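Local coordinates for protein exoribonuclease II, mitochondrial (PDB 6F3H) that degrades RNA from the 3' end in mitochondria, probably using bound magnesium, as the exoribonuclease component of the mtEXO degradosome, at residues V74-M77 / K78-I82; D449-R452 / V453-R457; T461-P464 / D465-V468; M612-T615 / N616-A620; F677-P680 / F681-H685. The protein carries 1 engineered substitution. One frame throughout, in Å; residues are numbered along the deposited sequence.

Interaction 1: V74-M77 / K78-I82; sequences VYAM and KNSVI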
# COMPACT_ATOMS: atom_id res chain seq x y z
N VAL A 74 0.84 -24.20 -16.38
CA VAL A 74 0.27 -23.84 -15.09
C VAL A 74 -0.67 -22.66 -15.30
O VAL A 74 -0.33 -21.71 -16.01
CB VAL A 74 1.34 -23.52 -14.03
CG1 VAL A 74 0.72 -22.89 -12.81
CG2 VAL A 74 2.07 -24.77 -13.61
N TYR A 75 -1.87 -22.75 -14.72
CA TYR A 75 -2.86 -21.69 -14.76
C TYR A 75 -2.86 -21.02 -13.41
O TYR A 75 -3.02 -21.69 -12.38
CB TYR A 75 -4.24 -22.24 -15.06
CG TYR A 75 -4.25 -23.01 -16.34
CD1 TYR A 75 -4.37 -22.36 -17.56
CD2 TYR A 75 -4.12 -24.38 -16.32
CE1 TYR A 75 -4.39 -23.08 -18.74
CE2 TYR A 75 -4.13 -25.11 -17.48
CZ TYR A 75 -4.26 -24.46 -18.70
OH TYR A 75 -4.27 -25.18 -19.87
N ALA A 76 -2.67 -19.71 -13.39
CA ALA A 76 -2.51 -19.06 -12.11
C ALA A 76 -3.05 -17.65 -12.16
O ALA A 76 -3.11 -17.02 -13.22
CB ALA A 76 -1.05 -19.02 -11.67
N MSE A 77 -3.44 -17.16 -10.99
CA MSE A 77 -3.86 -15.79 -10.83
C MSE A 77 -2.69 -14.89 -11.08
O MSE A 77 -1.59 -15.14 -10.62
CB MSE A 77 -4.40 -15.53 -9.43
CG MSE A 77 -5.84 -15.97 -9.25
SE MSE A 77 -6.90 -15.60 -10.85
CE MSE A 77 -8.49 -16.65 -10.43
N LYS A 78 -2.96 -13.83 -11.82
CA LYS A 78 -2.00 -12.77 -12.02
C LYS A 78 -1.16 -12.51 -10.77
O LYS A 78 0.05 -12.31 -10.87
CB LYS A 78 -2.76 -11.51 -12.42
CG LYS A 78 -1.93 -10.27 -12.43
CD LYS A 78 -2.84 -9.05 -12.65
CE LYS A 78 -3.25 -8.37 -11.33
NZ LYS A 78 -2.48 -7.11 -11.04
N ASN A 79 -1.77 -12.53 -9.60
CA ASN A 79 -1.05 -12.19 -8.38
C ASN A 79 -0.26 -13.34 -7.80
O ASN A 79 0.47 -13.14 -6.82
CB ASN A 79 -2.03 -11.67 -7.36
CG ASN A 79 -2.67 -10.44 -7.83
OD1 ASN A 79 -3.33 -10.44 -8.87
ND2 ASN A 79 -2.44 -9.34 -7.13
N SER A 80 -0.38 -14.53 -8.37
CA SER A 80 0.54 -15.58 -7.99
C SER A 80 1.94 -15.33 -8.53
O SER A 80 2.83 -16.12 -8.23
CB SER A 80 0.04 -16.93 -8.49
OG SER A 80 -1.23 -17.24 -7.95
N VAL A 81 2.15 -14.29 -9.33
CA VAL A 81 3.46 -13.96 -9.88
C VAL A 81 4.31 -13.25 -8.83
O VAL A 81 3.95 -12.15 -8.38
CB VAL A 81 3.33 -13.11 -11.14
CG1 VAL A 81 4.71 -12.61 -11.54
CG2 VAL A 81 2.73 -13.93 -12.26
N ILE A 82 5.47 -13.83 -8.48
CA ILE A 82 6.31 -13.19 -7.46
C ILE A 82 7.35 -12.28 -8.08
O ILE A 82 7.74 -11.28 -7.45
CB ILE A 82 7.02 -14.24 -6.58
CG1 ILE A 82 6.11 -15.40 -6.30
CG2 ILE A 82 7.19 -13.69 -5.25
CD1 ILE A 82 6.82 -16.45 -5.50
O HOH W 1 -3.86 -18.81 -8.56

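Interaction 2: D449-R452 / V453-R457; sequences DVLR and VSLKR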
# COMPACT_ATOMS: atom_id res chain seq x y z
N ASP A 449 16.99 16.40 9.14
CA ASP A 449 16.59 15.17 9.82
C ASP A 449 15.11 14.91 9.65
O ASP A 449 14.70 13.89 9.10
CB ASP A 449 16.92 15.25 11.32
CG ASP A 449 18.39 15.20 11.61
OD1 ASP A 449 19.18 14.81 10.71
OD2 ASP A 449 18.76 15.56 12.76
N VAL A 450 14.30 15.85 10.13
CA VAL A 450 12.86 15.64 10.10
C VAL A 450 12.40 15.36 8.69
O VAL A 450 11.44 14.60 8.48
CB VAL A 450 12.14 16.85 10.72
CG1 VAL A 450 10.63 16.68 10.61
CG2 VAL A 450 12.57 17.00 12.16
N LEU A 451 13.07 15.92 7.71
CA LEU A 451 12.60 15.68 6.36
C LEU A 451 12.97 14.28 5.89
O LEU A 451 12.14 13.57 5.32
CB LEU A 451 13.14 16.73 5.42
CG LEU A 451 12.75 16.51 3.96
CD1 LEU A 451 11.24 16.69 3.83
CD2 LEU A 451 13.49 17.50 3.06
N ARG A 452 14.22 13.87 6.13
CA ARG A 452 14.63 12.52 5.77
C ARG A 452 13.72 11.49 6.42
O ARG A 452 13.29 10.53 5.77
CB ARG A 452 16.06 12.27 6.22
CG ARG A 452 17.17 12.96 5.50
CD ARG A 452 18.50 12.45 6.09
NE ARG A 452 18.38 12.03 7.50
CZ ARG A 452 18.28 10.77 7.95
NH1 ARG A 452 18.18 10.53 9.25
NH2 ARG A 452 18.25 9.74 7.10
N VAL A 453 13.45 11.67 7.70
CA VAL A 453 12.58 10.74 8.40
C VAL A 453 11.20 10.72 7.76
O VAL A 453 10.61 9.66 7.53
CB VAL A 453 12.48 11.13 9.88
CG1 VAL A 453 11.49 10.24 10.58
CG2 VAL A 453 13.83 11.08 10.49
N SER A 454 10.68 11.90 7.46
CA SER A 454 9.33 11.99 6.93
C SER A 454 9.24 11.21 5.64
O SER A 454 8.39 10.33 5.49
CB SER A 454 8.98 13.45 6.70
OG SER A 454 9.17 14.17 7.90
N LEU A 455 10.19 11.44 4.75
CA LEU A 455 10.19 10.73 3.48
C LEU A 455 10.41 9.24 3.68
O LEU A 455 9.97 8.44 2.85
CB LEU A 455 11.28 11.32 2.60
CG LEU A 455 11.05 12.81 2.33
CD1 LEU A 455 12.28 13.41 1.70
CD2 LEU A 455 9.82 13.03 1.43
N LYS A 456 11.08 8.86 4.75
CA LYS A 456 11.21 7.44 5.04
C LYS A 456 9.85 6.85 5.38
O LYS A 456 9.43 5.87 4.76
CB LYS A 456 12.21 7.23 6.17
CG LYS A 456 12.54 5.78 6.49
CD LYS A 456 13.46 5.72 7.70
CE LYS A 456 12.83 4.91 8.85
NZ LYS A 456 11.45 5.31 9.30
N ARG A 457 9.12 7.46 6.31
CA ARG A 457 7.74 7.06 6.53
C ARG A 457 6.92 7.54 5.35
O ARG A 457 6.14 8.47 5.49
CB ARG A 457 7.12 7.73 7.75
CG ARG A 457 8.03 8.11 8.84
CD ARG A 457 7.11 8.38 9.99
NE ARG A 457 7.77 8.48 11.28
CZ ARG A 457 7.12 8.72 12.42
NH1 ARG A 457 5.80 8.90 12.40
NH2 ARG A 457 7.76 8.77 13.58

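Interaction 3: T461-P464 / D465-V468; sequences TYLP and DLVV. With nucleotides of chain C.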
# COMPACT_ATOMS: atom_id res chain seq x y z
N THR A 461 0.33 6.62 8.30
CA THR A 461 -0.21 5.29 8.52
C THR A 461 -1.56 5.39 9.22
O THR A 461 -1.63 5.80 10.39
CB THR A 461 0.78 4.45 9.32
OG1 THR A 461 2.02 4.38 8.61
CG2 THR A 461 0.25 3.07 9.47
N TYR A 462 -2.63 5.06 8.51
CA TYR A 462 -3.99 5.18 9.01
C TYR A 462 -4.54 3.77 9.21
O TYR A 462 -4.73 3.04 8.23
CB TYR A 462 -4.88 5.96 8.04
CG TYR A 462 -4.51 7.43 7.82
CD1 TYR A 462 -4.72 8.39 8.80
CD2 TYR A 462 -3.99 7.86 6.60
CE1 TYR A 462 -4.40 9.73 8.59
CE2 TYR A 462 -3.66 9.19 6.39
CZ TYR A 462 -3.87 10.12 7.38
OH TYR A 462 -3.53 11.44 7.15
N LEU A 463 -4.79 3.38 10.46
CA LEU A 463 -5.34 2.08 10.80
C LEU A 463 -6.50 2.20 11.78
O LEU A 463 -6.51 3.10 12.63
CB LEU A 463 -4.27 1.19 11.42
CG LEU A 463 -3.21 0.68 10.47
CD1 LEU A 463 -2.13 0.12 11.31
CD2 LEU A 463 -3.79 -0.42 9.60
N PRO A 464 -7.48 1.28 11.73
CA PRO A 464 -8.60 1.33 12.69
C PRO A 464 -8.14 1.42 14.12
O PRO A 464 -8.86 1.94 14.98
CB PRO A 464 -9.33 0.01 12.45
CG PRO A 464 -9.00 -0.35 11.08
CD PRO A 464 -7.58 0.11 10.85
N ASP A 465 -6.96 0.89 14.40
CA ASP A 465 -6.40 0.92 15.73
C ASP A 465 -5.77 2.26 16.05
O ASP A 465 -5.88 2.75 17.17
CB ASP A 465 -5.36 -0.20 15.89
CG ASP A 465 -5.95 -1.58 15.62
OD1 ASP A 465 -6.28 -1.84 14.45
OD2 ASP A 465 -6.07 -2.40 16.58
N LEU A 466 -5.08 2.87 15.09
CA LEU A 466 -4.21 3.99 15.41
C LEU A 466 -3.82 4.73 14.14
O LEU A 466 -4.14 4.32 13.02
CB LEU A 466 -2.96 3.52 16.13
CG LEU A 466 -1.87 3.15 15.13
CD1 LEU A 466 -0.52 3.15 15.78
CD2 LEU A 466 -2.16 1.81 14.45
N VAL A 467 -3.10 5.84 14.32
CA VAL A 467 -2.56 6.62 13.22
C VAL A 467 -1.11 7.01 13.51
O VAL A 467 -0.78 7.36 14.65
CB VAL A 467 -3.42 7.87 12.96
CG1 VAL A 467 -2.96 8.58 11.71
CG2 VAL A 467 -4.92 7.49 12.88
N VAL A 468 -0.23 6.92 12.51
CA VAL A 468 1.15 7.36 12.63
C VAL A 468 1.46 8.40 11.56
O VAL A 468 1.72 8.06 10.41
CB VAL A 468 2.13 6.18 12.52
CG1 VAL A 468 3.52 6.64 12.78
CG2 VAL A 468 1.78 5.14 13.54
P C C 6 -7.19 15.31 3.58
OP1 C C 6 -6.92 16.62 4.18
OP2 C C 6 -6.31 14.76 2.53
O5' C C 6 -7.26 14.34 4.81
C5' C C 6 -8.24 14.57 5.82
C4' C C 6 -8.35 13.40 6.78
O4' C C 6 -8.96 12.25 6.15
C3' C C 6 -7.06 12.84 7.32
O3' C C 6 -6.45 13.65 8.31
C2' C C 6 -7.53 11.52 7.87
O2' C C 6 -8.32 11.78 9.02
C1' C C 6 -8.49 11.08 6.77
N1 C C 6 -7.83 10.19 5.78
C2 C C 6 -7.75 8.81 6.08
O2 C C 6 -8.26 8.38 7.12
N3 C C 6 -7.15 7.91 5.27
C4 C C 6 -6.61 8.35 4.16
N4 C C 6 -6.04 7.42 3.38
C5 C C 6 -6.66 9.74 3.81
C6 C C 6 -7.25 10.62 4.63

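Interaction 4: M612-T615 / N616-A620; sequences MILT and NKLCA. With nucleotides of chain C.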
# COMPACT_ATOMS: atom_id res chain seq x y z
N MSE A 612 -10.25 17.66 -6.42
CA MSE A 612 -8.91 17.16 -6.16
C MSE A 612 -8.37 16.43 -7.32
O MSE A 612 -7.24 16.65 -7.73
CB MSE A 612 -8.93 16.25 -4.96
CG MSE A 612 -9.69 16.88 -3.84
SE MSE A 612 -8.84 18.51 -3.18
CE MSE A 612 -8.01 17.69 -1.63
N ILE A 613 -9.22 15.55 -7.84
CA ILE A 613 -8.95 14.91 -9.12
C ILE A 613 -8.51 15.94 -10.14
O ILE A 613 -7.50 15.78 -10.84
CB ILE A 613 -10.19 14.15 -9.60
CG1 ILE A 613 -10.65 13.16 -8.53
CG2 ILE A 613 -9.96 13.56 -10.98
CD1 ILE A 613 -11.77 12.31 -8.97
N LEU A 614 -9.26 17.03 -10.24
CA LEU A 614 -8.96 17.98 -11.28
C LEU A 614 -7.65 18.68 -10.99
O LEU A 614 -6.78 18.77 -11.86
CB LEU A 614 -10.08 18.99 -11.39
CG LEU A 614 -9.62 20.07 -12.36
CD1 LEU A 614 -9.37 19.47 -13.75
CD2 LEU A 614 -10.61 21.20 -12.38
N THR A 615 -7.47 19.14 -9.76
CA THR A 615 -6.22 19.76 -9.34
C THR A 615 -5.04 18.89 -9.66
O THR A 615 -4.00 19.36 -10.13
CB THR A 615 -6.25 19.98 -7.84
OG1 THR A 615 -7.46 20.63 -7.48
CG2 THR A 615 -5.05 20.77 -7.40
N ASN A 616 -5.16 17.60 -9.33
CA ASN A 616 -4.05 16.70 -9.54
C ASN A 616 -3.82 16.48 -11.03
O ASN A 616 -2.67 16.40 -11.47
CB ASN A 616 -4.31 15.41 -8.80
CG ASN A 616 -4.17 15.58 -7.32
OD1 ASN A 616 -3.31 16.31 -6.85
ND2 ASN A 616 -5.02 14.90 -6.56
N LYS A 617 -4.89 16.43 -11.82
CA LYS A 617 -4.72 16.31 -13.27
C LYS A 617 -3.96 17.51 -13.81
O LYS A 617 -3.09 17.36 -14.68
CB LYS A 617 -6.06 16.20 -13.99
CG LYS A 617 -6.68 14.84 -13.98
CD LYS A 617 -7.80 14.79 -14.99
CE LYS A 617 -9.08 15.52 -14.53
NZ LYS A 617 -10.23 15.22 -15.44
N LEU A 618 -4.26 18.70 -13.32
CA LEU A 618 -3.66 19.89 -13.91
C LEU A 618 -2.18 20.01 -13.58
O LEU A 618 -1.39 20.44 -14.43
CB LEU A 618 -4.41 21.13 -13.46
CG LEU A 618 -5.77 21.23 -14.17
CD1 LEU A 618 -6.55 22.43 -13.69
CD2 LEU A 618 -5.59 21.23 -15.68
N CYS A 619 -1.78 19.66 -12.36
CA CYS A 619 -0.35 19.73 -12.06
C CYS A 619 0.44 18.75 -12.89
O CYS A 619 1.64 18.96 -13.12
CB CYS A 619 -0.06 19.49 -10.60
SG CYS A 619 -0.37 20.92 -9.67
N ALA A 620 -0.19 17.67 -13.33
CA ALA A 620 0.44 16.82 -14.33
C ALA A 620 0.84 17.67 -15.52
O ALA A 620 2.02 17.71 -15.90
CB ALA A 620 -0.52 15.71 -14.74
P A C 5 -7.55 13.65 -1.83
OP1 A C 5 -6.80 14.90 -2.03
OP2 A C 5 -6.82 12.35 -1.89
O5' A C 5 -8.23 13.74 -0.41
C5' A C 5 -9.07 14.84 -0.12
C4' A C 5 -9.93 14.60 1.09
O4' A C 5 -10.83 13.49 0.85
C3' A C 5 -9.20 14.20 2.37
O3' A C 5 -8.68 15.32 3.05
C2' A C 5 -10.29 13.49 3.14
O2' A C 5 -11.19 14.43 3.70
C1' A C 5 -11.00 12.74 2.02
N9 A C 5 -10.34 11.47 1.80
C8 A C 5 -9.35 11.13 0.92
N7 A C 5 -8.95 9.89 1.02
C5 A C 5 -9.73 9.41 2.05
C6 A C 5 -9.82 8.16 2.65
N6 A C 5 -9.06 7.12 2.28
N1 A C 5 -10.72 8.03 3.66
C2 A C 5 -11.47 9.08 4.02
N3 A C 5 -11.50 10.32 3.53
C4 A C 5 -10.59 10.38 2.55
P U C 4 -7.35 9.91 -5.49
OP1 U C 4 -6.35 10.92 -5.88
OP2 U C 4 -6.95 8.74 -4.68
O5' U C 4 -8.42 10.68 -4.66
C5' U C 4 -9.19 11.68 -5.28
C4' U C 4 -10.16 12.21 -4.30
O4' U C 4 -11.19 11.22 -4.07
C3' U C 4 -9.59 12.44 -2.93
O3' U C 4 -8.81 13.61 -2.83
C2' U C 4 -10.83 12.41 -2.05
O2' U C 4 -11.56 13.62 -2.17
C1' U C 4 -11.63 11.29 -2.73
N1 U C 4 -11.40 9.99 -2.07
C2 U C 4 -12.24 9.69 -1.02
O2 U C 4 -13.15 10.42 -0.67
N3 U C 4 -12.01 8.49 -0.41
C4 U C 4 -11.03 7.59 -0.74
O4 U C 4 -10.96 6.55 -0.08
C5 U C 4 -10.17 7.97 -1.83
C6 U C 4 -10.38 9.13 -2.44

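Interaction 5: F677-P680 / F681-H685; sequences FYSP and FPLPH. With nucleotides of chain C.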
# COMPACT_ATOMS: atom_id res chain seq x y z
N PHE A 677 -0.09 2.74 -9.42
CA PHE A 677 1.29 2.74 -8.97
C PHE A 677 1.90 4.10 -9.21
O PHE A 677 1.51 4.80 -10.14
CB PHE A 677 2.12 1.64 -9.67
CG PHE A 677 2.17 1.76 -11.18
CD1 PHE A 677 1.15 1.23 -11.97
CD2 PHE A 677 3.23 2.41 -11.81
CE1 PHE A 677 1.20 1.34 -13.36
CE2 PHE A 677 3.28 2.52 -13.20
CZ PHE A 677 2.27 1.99 -13.98
N TYR A 678 2.87 4.45 -8.38
CA TYR A 678 3.65 5.66 -8.53
C TYR A 678 4.75 5.48 -9.57
O TYR A 678 5.27 4.38 -9.77
CB TYR A 678 4.23 6.11 -7.19
CG TYR A 678 3.14 6.56 -6.20
CD1 TYR A 678 2.43 7.72 -6.42
CD2 TYR A 678 2.82 5.81 -5.07
CE1 TYR A 678 1.42 8.15 -5.55
CE2 TYR A 678 1.81 6.23 -4.19
CZ TYR A 678 1.12 7.41 -4.44
OH TYR A 678 0.12 7.88 -3.60
N SER A 679 5.07 6.57 -10.25
CA SER A 679 5.99 6.57 -11.37
C SER A 679 6.77 7.86 -11.37
O SER A 679 6.22 8.92 -11.08
CB SER A 679 5.24 6.46 -12.70
OG SER A 679 6.06 6.87 -13.76
N PRO A 680 8.03 7.82 -11.79
CA PRO A 680 8.82 9.05 -11.89
C PRO A 680 8.62 9.80 -13.20
O PRO A 680 9.23 10.85 -13.37
CB PRO A 680 10.26 8.53 -11.80
CG PRO A 680 10.17 7.02 -11.96
CD PRO A 680 8.77 6.66 -12.30
N PHE A 681 7.77 9.31 -14.08
CA PHE A 681 7.50 10.04 -15.31
C PHE A 681 6.05 9.83 -15.68
O PHE A 681 5.44 8.83 -15.30
CB PHE A 681 8.42 9.58 -16.44
CG PHE A 681 8.62 8.12 -16.48
CD1 PHE A 681 7.65 7.30 -17.01
CD2 PHE A 681 9.79 7.56 -15.96
CE1 PHE A 681 7.84 5.93 -17.05
CE2 PHE A 681 9.99 6.19 -15.99
CZ PHE A 681 9.01 5.37 -16.53
N PRO A 682 5.47 10.75 -16.44
CA PRO A 682 4.03 10.71 -16.73
C PRO A 682 3.62 9.45 -17.48
O PRO A 682 4.26 9.05 -18.46
CB PRO A 682 3.82 11.94 -17.60
CG PRO A 682 5.19 12.26 -18.15
CD PRO A 682 6.11 11.94 -17.04
N LEU A 683 2.55 8.85 -17.02
CA LEU A 683 1.89 7.74 -17.68
C LEU A 683 0.41 7.93 -17.40
O LEU A 683 0.05 8.45 -16.34
CB LEU A 683 2.35 6.38 -17.15
CG LEU A 683 3.73 6.01 -17.62
CD1 LEU A 683 4.23 4.81 -16.89
CD2 LEU A 683 3.69 5.77 -19.11
N PRO A 684 -0.45 7.54 -18.32
CA PRO A 684 -1.88 7.74 -18.08
C PRO A 684 -2.34 6.97 -16.84
O PRO A 684 -1.98 5.81 -16.63
CB PRO A 684 -2.54 7.20 -19.36
CG PRO A 684 -1.47 6.47 -20.11
CD PRO A 684 -0.16 7.03 -19.67
N HIS A 685 -3.15 7.65 -16.03
CA HIS A 685 -3.95 6.98 -15.01
C HIS A 685 -5.27 6.72 -15.70
O HIS A 685 -6.15 7.58 -15.74
CB HIS A 685 -4.08 7.81 -13.75
CG HIS A 685 -4.68 7.06 -12.60
ND1 HIS A 685 -5.84 6.32 -12.73
CD2 HIS A 685 -4.28 6.91 -11.32
CE1 HIS A 685 -6.13 5.75 -11.57
NE2 HIS A 685 -5.20 6.09 -10.70
P A C 3 -6.49 4.79 -7.57
OP1 A C 3 -5.27 5.51 -8.02
OP2 A C 3 -6.45 4.01 -6.33
O5' A C 3 -7.71 5.81 -7.42
C5' A C 3 -8.03 6.72 -8.46
C4' A C 3 -9.16 7.64 -8.08
O4' A C 3 -10.40 6.89 -7.99
C3' A C 3 -9.04 8.33 -6.72
O3' A C 3 -8.21 9.48 -6.77
C2' A C 3 -10.49 8.61 -6.36
O2' A C 3 -10.99 9.73 -7.04
C1' A C 3 -11.17 7.36 -6.91
N9 A C 3 -11.13 6.32 -5.90
C8 A C 3 -10.16 5.38 -5.69
N7 A C 3 -10.42 4.62 -4.66
C5 A C 3 -11.60 5.14 -4.19
C6 A C 3 -12.38 4.77 -3.12
N6 A C 3 -12.07 3.76 -2.32
N1 A C 3 -13.51 5.50 -2.92
C2 A C 3 -13.80 6.52 -3.76
N3 A C 3 -13.13 6.96 -4.81
C4 A C 3 -12.04 6.21 -4.93
P G C 2 -6.44 -0.50 -6.48
OP1 G C 2 -5.04 0.04 -6.51
OP2 G C 2 -7.24 -0.77 -5.25
O5' G C 2 -7.40 0.44 -7.32
C5' G C 2 -7.16 0.64 -8.70
C4' G C 2 -8.04 1.71 -9.26
O4' G C 2 -9.41 1.26 -9.33
C3' G C 2 -8.12 2.99 -8.46
O3' G C 2 -7.00 3.81 -8.70
C2' G C 2 -9.43 3.59 -8.93
O2' G C 2 -9.29 4.23 -10.18
C1' G C 2 -10.28 2.34 -9.13
N9 G C 2 -11.02 2.04 -7.92
C8 G C 2 -10.64 1.03 -7.07
N7 G C 2 -11.44 0.95 -6.06
C5 G C 2 -12.36 1.97 -6.29
C6 G C 2 -13.46 2.34 -5.51
O6 G C 2 -13.78 1.80 -4.45
N1 G C 2 -14.17 3.42 -6.07
C2 G C 2 -13.86 4.08 -7.26
N2 G C 2 -14.69 5.11 -7.61
N3 G C 2 -12.80 3.72 -8.01
C4 G C 2 -12.13 2.67 -7.45

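Interaction 1: V74-M77 / K78-I82
With chi1 at -60°, S80 holds OG beside its own backbone N and anti to its carbonyl carbon, which turns the hydroxyl back toward M77. A water uses this placement: it accepts from M77 N at 3.0 Å and lies 3.1 Å from S80 OG, so it spans the two residues. M77, a selenomethionine, keeps CG beside its backbone N but bends at chi2, and its selenium end runs away from the turn. What remains of it in the contact is CB, 3.9 Å from S80 OG, together with the carbonyl. S80 N donates to M77 O at 2.6 Å, with the donor well above the carbonyl plane rather than on a lone pair. A76 CB meets S80 CB at 4.0 Å, the apolar part of the contact. A second bond between residues three apart, V81 N to K78 O at 3.3 Å, extends the turn by one residue. S80 OG also bonds Q44, just after strand 39-42, and N79 packs on an RNA phosphate. Two successive i to i+3 bonds define the short 3-10 segment 78-80 that links strands 73-76 and 81-85, the two edges of a five-stranded antiparallel sheet, a topology consistent with an SH3-like barrel.

Interaction 2: D449-R452 / V453-R457
L451 and L455 cross obliquely on one side of the helix, L451 CG lying 3.9 Å from L455 CD1. L451 carries CG anti to its backbone N (chi1 177°), whereas L455 keeps CG beside its N (chi1 -60°), and these different first torsions let the branched ends overlap. L455 then reaches L706 and I707 of helix 703-716. V453 is turned differently: its CG2 leans back over the preceding turn, 3.3 Å from D449 O, and the side chain touches Y376. The contact spans the short alpha-helix 449-456 and R457 just after it, and i to i+4 bonds supply the frame. V453 N donates to D449 O and L455 N to L451 O, both at 2.9 Å. S454 N donates to V450 O at 3.0 Å; the hydroxyl also points at that oxygen, but it is modelled too close for a second bond to be more than doubtful. Y376 OH is a further partner of S454 OG. K456 directs its ammonium to a salt bridge with E372, and R457, where helical backbone angles end, bonds Q373; like Y376, both partners belong to helix 369-378.

Interaction 3: T461-P464 / D465-V468
A beta hairpin with a two-residue loop, P464 and D465, between strands 461-462 and 467-468 presents an aromatic ring to the RNA inside the RNB domain. T461 and V468 are its hydrogen-bonded antiparallel pair. T461 N reaches V468 O at 2.9 Å, and V468 N returns to T461 O at 2.8 Å. Y462 and V467 follow as a non-hydrogen-bonded pair, and their side chains share the opposite face from T461 and V468. At the tip, L463 N meets L466 O at 2.8 Å, while the reciprocal bond from L466 N to L463 O is weak. L466 has CG between its backbone N and carbonyl carbon (chi1 88°), the crowded position; from there CD2 lies alongside L463 CD1 at 3.6 Å. V467 CG1 comes obliquely to the Y462 ring, 3.4 Å from CD1. Cytidine C6 of chain C covers one face of that ring, its C2 standing 3.8 Å above the plane over the ring centre, and the two rings are within about 20° of parallel. Such a tyrosine against a base is consistent with the aromatic clamp that holds bases near the RNA 3' end in RNase II relatives; here the Y462 side chain is about 10 Å from the bound magnesium. Helix 725-761 lies along the hairpin: L742 packs on T461, Q746 binds Y462 O, and S749 and W753 hold D465 OD1. N352 takes D465 OD2, and strand 580-584 touches the tip through V581 and L583.

Interaction 4: M612-T615 / N616-A620
M612 to C619 follow regular alpha-helical geometry within helix 603-625, as the i to i+4 bonds show: N616 N to M612 O at 2.8 Å, then K617 N to I613 O and L618 N to L614 O. Over this frame, K617 runs beside I613, pointing the same way, with CE 4.1 Å from I613 CG2. The same CE lies 4.0 Å from L614 CD1, although the L614 side chain crosses that of K617 at about a right angle. L614 has CG anti to its backbone N (chi1 173°), which sends CD1 forward to meet L618 CG at 4.0 Å, obliquely. N616 folds back over M612 O, but its amide is used by the loop beyond: OD1 accepts from V696 N and ND2 donates to Y693 OH. Toward the RNA, selenomethionine M612 brings CB to 3.4 Å from O3' of U4 of chain C, and CE turns toward OP1 of the next nucleotide, an adenosine. I613 CG1 packs on C5' of U4 of chain C at 3.9 Å. Side-chain carbons of M612 and I613 thus line the sugar-phosphate backbone here, beside magnesium ligand D410, while the K617 ammonium forms a salt bridge with D567. Contact with sugar and phosphate atoms rather than bases is consistent with little sequence discrimination at this point.

Interaction 5: F677-P680 / F681-H685
S679 OG donates to F681 O at 2.6 Å, in the carbonyl plane and on a lone pair, bridging two residues along the chain. The serine places OG anti to its backbone N (chi1 162°), and this turns the hydroxyl across the corner that P680 makes. The same oxygen stands 3.6 Å above the F681 ring plane, toward the rim. P680 covers the same ring: its CD is 4.2 Å from the F681 centroid and 25° off the normal, a CH-pi contact over the face. The two side chains lie side by side and point the same way. Strand 677-679 ends here, having paired with strand 632-634 through F677 with C634 and S679 with Y632. The chain then turns back as an irregular, proline-rich loop of the RNB domain, and P684 makes its own backbone bond to Y635. Within this bend, L683 CD1 comes to the edge of the F677 ring, near its plane, 4.4 Å from CE2. L30 of helix 27-31 packs on F677, S679 and P680, while R31 touches F681, so a segment near the N terminus covers the corner. At the far end of the loop H685 reaches the RNA. Its NE2 donates to OP1 of A3 of chain C at 2.7 Å, nearly straight at 171°, with the phosphate lying at the ring edge and in its plane. O3' of G2 of chain C lies at that edge too, 3.5 Å from NE2, and the main chain of H685 also bonds T691.

How the interactions relate
From the N terminus, all five contacts are local: interactions 1, 3 and 5 close a turn, a hairpin and a bend, while 2 and 4 are stretches of helix. They follow in series without nesting or crossing. Interaction 1 joins the edge strands of the N-terminal antiparallel sheet; the other four lie within the RNB range. Interaction 2 occupies helix 449-456, and the chain leaves it directly into the hairpin of interaction 3; the two touch where R457 NH1 packs on V468 CG1 at 3.2 Å. Interaction 4 belongs to helix 603-625, and interaction 5 ends strand 677-679, their nearest atoms about 6 Å apart. Along the RNA, 677-685, 612-620 and 461-468 meet successive nucleotides of chain C, from G2 to C6.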